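Local coordinates for 70 kDa protein (Xanthomonas sp., PDB 4B2N), which probably cleaves natural rubber oxidatively as a processive dioxygenase that carries two covalently attached c-type haems, at residues Q123-L127 and G545-N550; L257-L261 and V603-L608; E265-A270 and Y462-I467. All coordinates share one frame; numbering follows the deposited sequence.

Contact 1: Q123-L127 and G545-N550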
loop_
_atom_site.group_PDB
_atom_site.type_symbol
_atom_site.label_atom_id
_atom_site.label_comp_id
_atom_site.label_asym_id
_atom_site.label_seq_id
_atom_site.Cartn_x
_atom_site.Cartn_y
_atom_site.Cartn_z
ATOM N N GLN A 123 -22.378 -9.785 -15.847
ATOM C CA GLN A 123 -22.527 -8.690 -14.905
ATOM C C GLN A 123 -22.133 -7.349 -15.495
ATOM O O GLN A 123 -22.463 -6.282 -14.964
ATOM C CB GLN A 123 -21.684 -8.953 -13.605
ATOM C CG GLN A 123 -22.431 -9.922 -12.650
ATOM C CD GLN A 123 -22.598 -11.307 -13.233
ATOM O OE1 GLN A 123 -21.649 -11.912 -13.822
ATOM N NE2 GLN A 123 -23.833 -11.826 -13.128
ATOM N N TRP A 124 -21.375 -7.370 -16.580
ATOM C CA TRP A 124 -21.065 -6.079 -17.257
ATOM C C TRP A 124 -22.215 -5.698 -18.177
ATOM O O TRP A 124 -22.183 -4.636 -18.776
ATOM C CB TRP A 124 -19.891 -6.251 -18.188
ATOM C CG TRP A 124 -18.618 -6.788 -17.585
ATOM C CD1 TRP A 124 -18.277 -6.874 -16.238
ATOM C CD2 TRP A 124 -17.502 -7.346 -18.306
ATOM N NE1 TRP A 124 -17.072 -7.446 -16.070
ATOM C CE2 TRP A 124 -16.518 -7.733 -17.288
ATOM C CE3 TRP A 124 -17.212 -7.547 -19.648
ATOM C CZ2 TRP A 124 -15.288 -8.301 -17.619
ATOM C CZ3 TRP A 124 -15.992 -8.177 -19.976
ATOM C CH2 TRP A 124 -15.032 -8.499 -18.988
ATOM N N GLY A 125 -23.181 -6.603 -18.379
ATOM C CA GLY A 125 -24.303 -6.324 -19.300
ATOM C C GLY A 125 -24.101 -6.894 -20.711
ATOM O O GLY A 125 -24.877 -6.548 -21.599
ATOM N N TYR A 126 -23.157 -7.829 -20.911
ATOM C CA TYR A 126 -22.956 -8.447 -22.225
ATOM C C TYR A 126 -23.797 -9.732 -22.178
ATOM O O TYR A 126 -24.064 -10.265 -21.077
ATOM C CB TYR A 126 -21.494 -8.806 -22.483
ATOM C CG TYR A 126 -20.569 -7.605 -22.662
ATOM C CD1 TYR A 126 -21.075 -6.279 -22.843
ATOM C CD2 TYR A 126 -19.234 -7.790 -22.712
ATOM C CE1 TYR A 126 -20.193 -5.160 -23.037
ATOM C CE2 TYR A 126 -18.344 -6.723 -22.891
ATOM C CZ TYR A 126 -18.837 -5.433 -23.082
ATOM O OH TYR A 126 -17.937 -4.410 -23.255
ATOM N N LEU A 127 -24.183 -10.230 -23.342
ATOM C CA LEU A 127 -24.985 -11.445 -23.322
ATOM C C LEU A 127 -24.131 -12.673 -23.617
ATOM O O LEU A 127 -24.457 -13.742 -23.130
ATOM C CB LEU A 127 -26.115 -11.390 -24.350
ATOM C CG LEU A 127 -27.166 -10.312 -24.071
ATOM C CD1 LEU A 127 -28.073 -10.110 -25.297
ATOM C CD2 LEU A 127 -28.031 -10.698 -22.875
ATOM N N GLY A 545 -13.931 -2.197 -25.290
ATOM C CA GLY A 545 -13.767 -3.491 -25.925
ATOM C C GLY A 545 -15.032 -3.833 -26.741
ATOM O O GLY A 545 -15.921 -3.008 -26.910
ATOM N N ILE A 546 -15.069 -5.046 -27.287
ATOM C CA ILE A 546 -16.268 -5.590 -28.008
ATOM C C ILE A 546 -17.457 -5.648 -27.101
ATOM O O ILE A 546 -17.440 -6.301 -26.026
ATOM C CB ILE A 546 -15.996 -6.964 -28.561
ATOM C CG1 ILE A 546 -14.933 -6.809 -29.665
ATOM C CG2 ILE A 546 -17.274 -7.586 -29.148
ATOM C CD1 ILE A 546 -14.341 -8.136 -30.047
ATOM N N GLY A 547 -18.533 -5.007 -27.534
ATOM C CA GLY A 547 -19.662 -4.730 -26.627
ATOM C C GLY A 547 -19.766 -3.230 -26.304
ATOM O O GLY A 547 -20.806 -2.749 -25.771
ATOM N N GLY A 548 -18.698 -2.490 -26.569
ATOM C CA GLY A 548 -18.802 -1.045 -26.401
ATOM C C GLY A 548 -18.558 -0.499 -25.011
ATOM O O GLY A 548 -18.752 0.689 -24.784
ATOM N N LYS A 549 -18.172 -1.367 -24.062
ATOM C CA LYS A 549 -17.829 -0.910 -22.735
ATOM C C LYS A 549 -16.389 -1.302 -22.372
ATOM O O LYS A 549 -15.676 -1.876 -23.183
ATOM C CB LYS A 549 -18.803 -1.482 -21.688
ATOM C CG LYS A 549 -20.285 -1.311 -22.068
ATOM C CD LYS A 549 -21.174 -1.794 -20.930
ATOM C CE LYS A 549 -22.647 -1.874 -21.371
ATOM N NZ LYS A 549 -23.439 -2.400 -20.224
ATOM N N ASN A 550 -15.988 -0.968 -21.157
ATOM C CA ASN A 550 -14.642 -1.309 -20.607
ATOM C C ASN A 550 -13.464 -0.637 -21.256
ATOM O O ASN A 550 -12.413 -1.253 -21.457
ATOM C CB ASN A 550 -14.462 -2.820 -20.576
ATOM C CG ASN A 550 -15.561 -3.475 -19.712
ATOM O OD1 ASN A 550 -15.964 -2.888 -18.741
ATOM N ND2 ASN A 550 -16.020 -4.627 -20.073
#
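A type II beta turn, G545 to G548, meets the ring of Y126 here, and the two residues that follow it, K549 and N550, reach to W124. The turn is closed by the bond from G548 N to G545 O (2.8 Å). G547 holds its third position, where phi is positive (110°) and glycine is at ease; with no side chain it leaves room for the phenol, and Y126 CE1 lies 3.7 Å from G547 CA. Around the same ring I546 O stands 3.3 Å from Y126 CE2. The hydroxyl receives the backbone amide of K549 (K549 N to Y126 OH, 3.2 Å) in a rather bent bond and also pairs with Q136 of helix 133-141, so two partners fix the end of the tyrosine.

K549 continues alongside the phenol. Its chain is fully extended beyond CG and carries the ammonium past the ring to the backbone, where K549 NZ donates to W124 O (2.9 Å) in the carbonyl plane. The lysine's length and flexibility let NZ reach this carbonyl while it also forms a salt bridge with D620. G125, next to the bonded carbonyl, again has a positive phi suited to glycine.

N550 supplies the third link. N550 ND2 sits over one face of the indole, offset toward the rim and 3.2 Å from W124 CE3, with amide and ring planes 82° apart. R140 donates to N550 OD1, and the indole N-H of W124 is given to Y141 OH, so both flat groups are tied to helix 133-141. The contact is a partly buried meeting of two irregular loops, made by a glycine-rich type II beta turn resting against a tyrosine.

Contact 2: L257-L261 and V603-L608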
loop_
_atom_site.group_PDB
_atom_site.type_symbol
_atom_site.label_atom_id
_atom_site.label_comp_id
_atom_site.label_asym_id
_atom_site.label_seq_id
_atom_site.Cartn_x
_atom_site.Cartn_y
_atom_site.Cartn_z
ATOM N N LEU A 257 -11.545 -2.283 10.948
ATOM C CA LEU A 257 -12.569 -3.371 11.006
ATOM C C LEU A 257 -12.180 -4.605 11.832
ATOM O O LEU A 257 -13.036 -5.253 12.433
ATOM C CB LEU A 257 -13.006 -3.844 9.586
ATOM C CG LEU A 257 -13.960 -5.039 9.557
ATOM C CD1 LEU A 257 -15.312 -4.515 10.054
ATOM C CD2 LEU A 257 -14.181 -5.734 8.221
ATOM N N LEU A 258 -10.916 -5.030 11.707
ATOM C CA LEU A 258 -10.335 -6.165 12.450
ATOM C C LEU A 258 -10.943 -6.438 13.860
ATOM O O LEU A 258 -11.427 -7.577 14.120
ATOM C CB LEU A 258 -8.767 -6.008 12.518
ATOM C CG LEU A 258 -8.013 -6.123 11.174
ATOM C CD1 LEU A 258 -6.551 -5.897 11.399
ATOM C CD2 LEU A 258 -8.237 -7.509 10.543
ATOM N N PRO A 259 -10.930 -5.452 14.770
ATOM C CA PRO A 259 -11.404 -5.866 16.119
ATOM C C PRO A 259 -12.891 -6.114 16.238
ATOM O O PRO A 259 -13.312 -6.720 17.236
ATOM C CB PRO A 259 -10.987 -4.709 17.018
ATOM C CG PRO A 259 -10.796 -3.537 16.101
ATOM C CD PRO A 259 -10.274 -4.128 14.821
ATOM N N ALA A 260 -13.662 -5.679 15.235
ATOM C CA ALA A 260 -15.093 -5.988 15.181
ATOM C C ALA A 260 -15.368 -7.452 14.952
ATOM O O ALA A 260 -16.315 -7.944 15.482
ATOM C CB ALA A 260 -15.787 -5.196 14.071
ATOM N N LEU A 261 -14.545 -8.139 14.145
ATOM C CA LEU A 261 -14.866 -9.475 13.665
ATOM C C LEU A 261 -14.031 -10.498 14.412
ATOM O O LEU A 261 -14.526 -11.584 14.701
ATOM C CB LEU A 261 -14.524 -9.579 12.181
ATOM C CG LEU A 261 -15.628 -9.335 11.115
ATOM C CD1 LEU A 261 -16.640 -8.282 11.529
ATOM C CD2 LEU A 261 -14.970 -8.963 9.760
ATOM N N VAL A 603 -20.078 -4.930 6.370
ATOM C CA VAL A 603 -19.636 -6.261 6.885
ATOM C C VAL A 603 -19.716 -6.313 8.428
ATOM O O VAL A 603 -20.229 -7.261 9.032
ATOM C CB VAL A 603 -18.199 -6.579 6.352
ATOM C CG1 VAL A 603 -17.608 -7.812 7.062
ATOM C CG2 VAL A 603 -18.289 -6.863 4.859
ATOM N N ALA A 604 -19.126 -5.325 9.055
ATOM C CA ALA A 604 -19.242 -5.113 10.505
ATOM C C ALA A 604 -20.694 -5.103 10.990
ATOM O O ALA A 604 -21.020 -5.870 11.919
ATOM C CB ALA A 604 -18.557 -3.808 10.881
ATOM N N ALA A 605 -21.550 -4.296 10.340
ATOM C CA ALA A 605 -22.979 -4.192 10.727
ATOM C C ALA A 605 -23.567 -5.565 10.646
ATOM O O ALA A 605 -24.211 -6.072 11.585
ATOM C CB ALA A 605 -23.704 -3.254 9.781
ATOM N N GLN A 606 -23.307 -6.239 9.540
ATOM C CA GLN A 606 -23.973 -7.537 9.383
ATOM C C GLN A 606 -23.463 -8.577 10.386
ATOM O O GLN A 606 -24.277 -9.329 10.949
ATOM C CB GLN A 606 -23.849 -8.076 7.927
ATOM C CG GLN A 606 -24.564 -9.413 7.748
ATOM C CD GLN A 606 -24.373 -9.957 6.350
ATOM O OE1 GLN A 606 -23.299 -9.790 5.766
ATOM N NE2 GLN A 606 -25.441 -10.543 5.772
ATOM N N TYR A 607 -22.145 -8.683 10.586
ATOM C CA TYR A 607 -21.651 -9.607 11.616
ATOM C C TYR A 607 -22.083 -9.226 13.033
ATOM O O TYR A 607 -22.010 -10.042 13.929
ATOM C CB TYR A 607 -20.117 -9.682 11.618
ATOM C CG TYR A 607 -19.632 -10.690 10.596
ATOM C CD1 TYR A 607 -19.433 -10.314 9.268
ATOM C CD2 TYR A 607 -19.447 -12.005 10.938
ATOM C CE1 TYR A 607 -19.004 -11.237 8.297
ATOM C CE2 TYR A 607 -19.008 -12.923 10.008
ATOM C CZ TYR A 607 -18.775 -12.549 8.690
ATOM O OH TYR A 607 -18.395 -13.530 7.772
ATOM N N LEU A 608 -22.456 -7.983 13.246
ATOM C CA LEU A 608 -22.838 -7.538 14.589
ATOM C C LEU A 608 -24.383 -7.502 14.695
ATOM O O LEU A 608 -24.958 -6.954 15.643
ATOM C CB LEU A 608 -22.160 -6.181 14.897
ATOM C CG LEU A 608 -20.651 -6.305 15.148
ATOM C CD1 LEU A 608 -20.091 -4.890 15.223
ATOM C CD2 LEU A 608 -20.215 -7.172 16.348
#
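L257, A260 and L261 meet V603, A604, Y607 and L608 across two helices; the local axes of 257-261 and 603-607 run nearly parallel, 13° apart, and approach to 9.9 Å. The interaction is apolar throughout. A260 and A604 face each other, their small side chains adding little bulk at this point: the CA atoms of A260 and A604 are 6.3 Å apart, and their methyl groups, CB to CB, 4.4 Å.

Branched side chains fill the ground beside this pair. L257 has CG anti to its N (chi1 175°), which brings L257 CD1 against A604 CB at 3.4 Å, tighter than usual for two carbons, while CD2 turns to V603 CG1. L261 CD2 reaches that same methyl, V603 CG1, at 3.9 Å, so one valine branch is shared by two leucines, each crossing it at about a right angle. L608, the first residue to leave helical geometry, lays its branched end near A260.

The one aliphatic-aromatic contact is L261 with Y607. L261 CD1 touches Y607 CB at 3.7 Å, and L261 CG lies over one ring face toward the rim. The leucine's chi1 of -95° lies off the staggered positions, and in this pose CD1 comes against Y607 while CD2 reaches V603.

The backbone of 257-261 is kinked because P259 has no N-H to give, and A260 N bonds instead to L257 O. The carbonyl of P259 is taken by R474 of helix 467-481. Helix 253-261 thus lies with helix 599-607 along one flank and is tied to helix 467-481 by that arginine, while Q606 fastens helix 599-607 to the loop at L237.

Contact 3: E265-A270 and Y462-I467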
loop_
_atom_site.group_PDB
_atom_site.type_symbol
_atom_site.label_atom_id
_atom_site.label_comp_id
_atom_site.label_asym_id
_atom_site.label_seq_id
_atom_site.Cartn_x
_atom_site.Cartn_y
_atom_site.Cartn_z
ATOM N N GLU A 265 -6.514 -11.378 20.225
ATOM C CA GLU A 265 -5.435 -12.167 20.786
ATOM C C GLU A 265 -5.236 -13.483 20.046
ATOM O O GLU A 265 -4.114 -14.000 19.995
ATOM C CB GLU A 265 -5.716 -12.451 22.246
ATOM C CG GLU A 265 -5.665 -11.218 23.156
ATOM C CD GLU A 265 -6.023 -11.648 24.558
ATOM O OE1 GLU A 265 -7.217 -11.673 24.947
ATOM O OE2 GLU A 265 -5.107 -12.039 25.280
ATOM N N THR A 266 -6.316 -14.035 19.477
ATOM C CA THR A 266 -6.242 -15.375 18.922
ATOM C C THR A 266 -6.552 -15.427 17.418
ATOM O O THR A 266 -6.189 -16.379 16.773
ATOM C CB THR A 266 -7.232 -16.325 19.619
ATOM O OG1 THR A 266 -8.573 -15.998 19.208
ATOM C CG2 THR A 266 -7.077 -16.197 21.159
ATOM N N LEU A 267 -7.181 -14.376 16.881
ATOM C CA LEU A 267 -7.655 -14.338 15.520
ATOM C C LEU A 267 -8.843 -15.273 15.258
ATOM O O LEU A 267 -9.189 -15.483 14.100
ATOM C CB LEU A 267 -6.492 -14.501 14.462
ATOM C CG LEU A 267 -5.253 -13.597 14.661
ATOM C CD1 LEU A 267 -4.248 -13.873 13.480
ATOM C CD2 LEU A 267 -5.683 -12.156 14.765
ATOM N N THR A 268 -9.500 -15.766 16.313
ATOM C CA THR A 268 -10.786 -16.395 16.187
ATOM C C THR A 268 -11.816 -15.400 15.594
ATOM O O THR A 268 -11.847 -14.209 15.932
ATOM C CB THR A 268 -11.318 -16.834 17.572
ATOM O OG1 THR A 268 -10.348 -17.671 18.212
ATOM C CG2 THR A 268 -12.600 -17.573 17.431
ATOM N N LEU A 269 -12.592 -15.880 14.636
ATOM C CA LEU A 269 -13.703 -15.103 14.140
ATOM C C LEU A 269 -14.781 -15.126 15.249
ATOM O O LEU A 269 -15.387 -16.132 15.514
ATOM C CB LEU A 269 -14.278 -15.722 12.857
ATOM C CG LEU A 269 -15.528 -15.079 12.236
ATOM C CD1 LEU A 269 -15.272 -13.614 11.908
ATOM C CD2 LEU A 269 -15.990 -15.815 10.971
ATOM N N ALA A 270 -14.969 -14.011 15.906
ATOM C CA ALA A 270 -15.875 -13.931 17.047
ATOM C C ALA A 270 -16.239 -12.456 17.173
ATOM O O ALA A 270 -15.590 -11.710 17.886
ATOM C CB ALA A 270 -15.157 -14.448 18.310
ATOM N N TYR A 462 -1.417 -18.817 23.511
ATOM C CA TYR A 462 -2.571 -18.191 22.948
ATOM C C TYR A 462 -3.793 -18.499 23.843
ATOM O O TYR A 462 -3.966 -19.652 24.255
ATOM C CB TYR A 462 -2.717 -18.685 21.526
ATOM C CG TYR A 462 -1.686 -17.931 20.650
ATOM C CD1 TYR A 462 -1.759 -16.522 20.527
ATOM C CD2 TYR A 462 -0.627 -18.596 20.000
ATOM C CE1 TYR A 462 -0.811 -15.822 19.782
ATOM C CE2 TYR A 462 0.316 -17.885 19.223
ATOM C CZ TYR A 462 0.212 -16.499 19.137
ATOM O OH TYR A 462 1.114 -15.706 18.404
ATOM N N PRO A 463 -4.626 -17.483 24.149
ATOM C CA PRO A 463 -5.904 -17.734 24.771
ATOM C C PRO A 463 -6.657 -18.772 23.927
ATOM O O PRO A 463 -6.310 -18.992 22.760
ATOM C CB PRO A 463 -6.593 -16.360 24.687
ATOM C CG PRO A 463 -5.445 -15.403 24.792
ATOM C CD PRO A 463 -4.390 -16.039 23.957
ATOM N N SER A 464 -7.629 -19.417 24.534
ATOM C CA SER A 464 -8.465 -20.420 23.846
ATOM C C SER A 464 -9.250 -19.883 22.645
ATOM O O SER A 464 -9.831 -18.779 22.640
ATOM C CB SER A 464 -9.425 -21.101 24.828
ATOM O OG SER A 464 -10.272 -20.112 25.374
ATOM N N ASP A 465 -9.322 -20.742 21.658
ATOM C CA ASP A 465 -9.927 -20.451 20.412
ATOM C C ASP A 465 -11.360 -20.904 20.596
ATOM O O ASP A 465 -11.731 -21.988 20.171
ATOM C CB ASP A 465 -9.233 -21.293 19.339
ATOM C CG ASP A 465 -9.788 -21.072 17.992
ATOM O OD1 ASP A 465 -10.454 -20.077 17.721
ATOM O OD2 ASP A 465 -9.584 -21.934 17.156
ATOM N N ASN A 466 -12.148 -20.115 21.310
ATOM C CA ASN A 466 -13.571 -20.442 21.377
ATOM C C ASN A 466 -14.324 -19.208 21.739
ATOM O O ASN A 466 -13.774 -18.250 22.278
ATOM C CB ASN A 466 -13.934 -21.669 22.234
ATOM C CG ASN A 466 -13.971 -21.375 23.689
ATOM O OD1 ASN A 466 -12.917 -21.410 24.328
ATOM N ND2 ASN A 466 -15.155 -21.046 24.239
ATOM N N ILE A 467 -15.534 -19.228 21.242
ATOM C CA ILE A 467 -16.382 -18.056 21.081
ATOM C C ILE A 467 -16.775 -17.649 22.494
ATOM O O ILE A 467 -16.672 -16.464 22.838
ATOM C CB ILE A 467 -17.651 -18.407 20.253
ATOM C CG1 ILE A 467 -17.311 -18.716 18.780
ATOM C CG2 ILE A 467 -18.692 -17.273 20.314
ATOM C CD1 ILE A 467 -16.710 -17.530 18.088
#
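The loops 265-270 and 462-467 run side by side in the same direction, with CA atoms 5.9 Å apart at T268 and D465 and 5.8 Å at A270 and I467. The first pair carries the polar link. T268 OG1 donates to D465 OD1 at 2.5 Å, a very short separation whose exact length is doubtful, and itself receives the hydroxyl of T266 (T266 OG1 to T268 OG1, 2.6 Å). Threonine suits both places: the hydroxyls make a relay to the carboxylate while the methyls are left for packing. With CG anti to the backbone N (chi1 180°), the aspartate swings its carboxylate across to the threonine.

D465 is the centre of an inverse gamma turn, closed by the weak bond from N466 N to S464 O. Beyond it N466 takes the N-cap position of helix 467-481, so the turn bends the chain into the start of that helix.

Toward Y462 the contact is made by a proline. P463 CG lies 3.4 Å from E265 OE2, the two side chains crossing at about a right angle, and P463 CB meets T266 CG2 at 3.6 Å. The rigid, puckered ring presents CG to the glutamate and CB to the threonine methyl, a compact shape that suits the spot. Y462 brings CD1 near E265 O, and its ring also takes a cation-pi contact from R330. At the far end I467 CD1 turns to A270 CB (3.5 Å, a tight approach), with L269 O 3.2 Å from the same methyl; the small alanine accommodates this first helical side chain.

Contacts 2 and 3 are neighbours, with centres 15 Å apart: the probable bond from A270 N to L261 O (2.7 Å) joins them directly, and L269 CD1 packs on Y607 CE2 at 4.2 Å. R474 of helix 467-481 serves both, binding the carbonyls of P259 and A270. Contact 1 stands alone, its nearest atoms about 18 Å from contact 2 and about 25 Å from contact 3. In the sequence contact 3 is nested inside the loops closed by the other two, whose segments alternate. All three lie away from the haem-binding residues; in contact 2 the side chain of L257 is about 13 Å from a bound heme c.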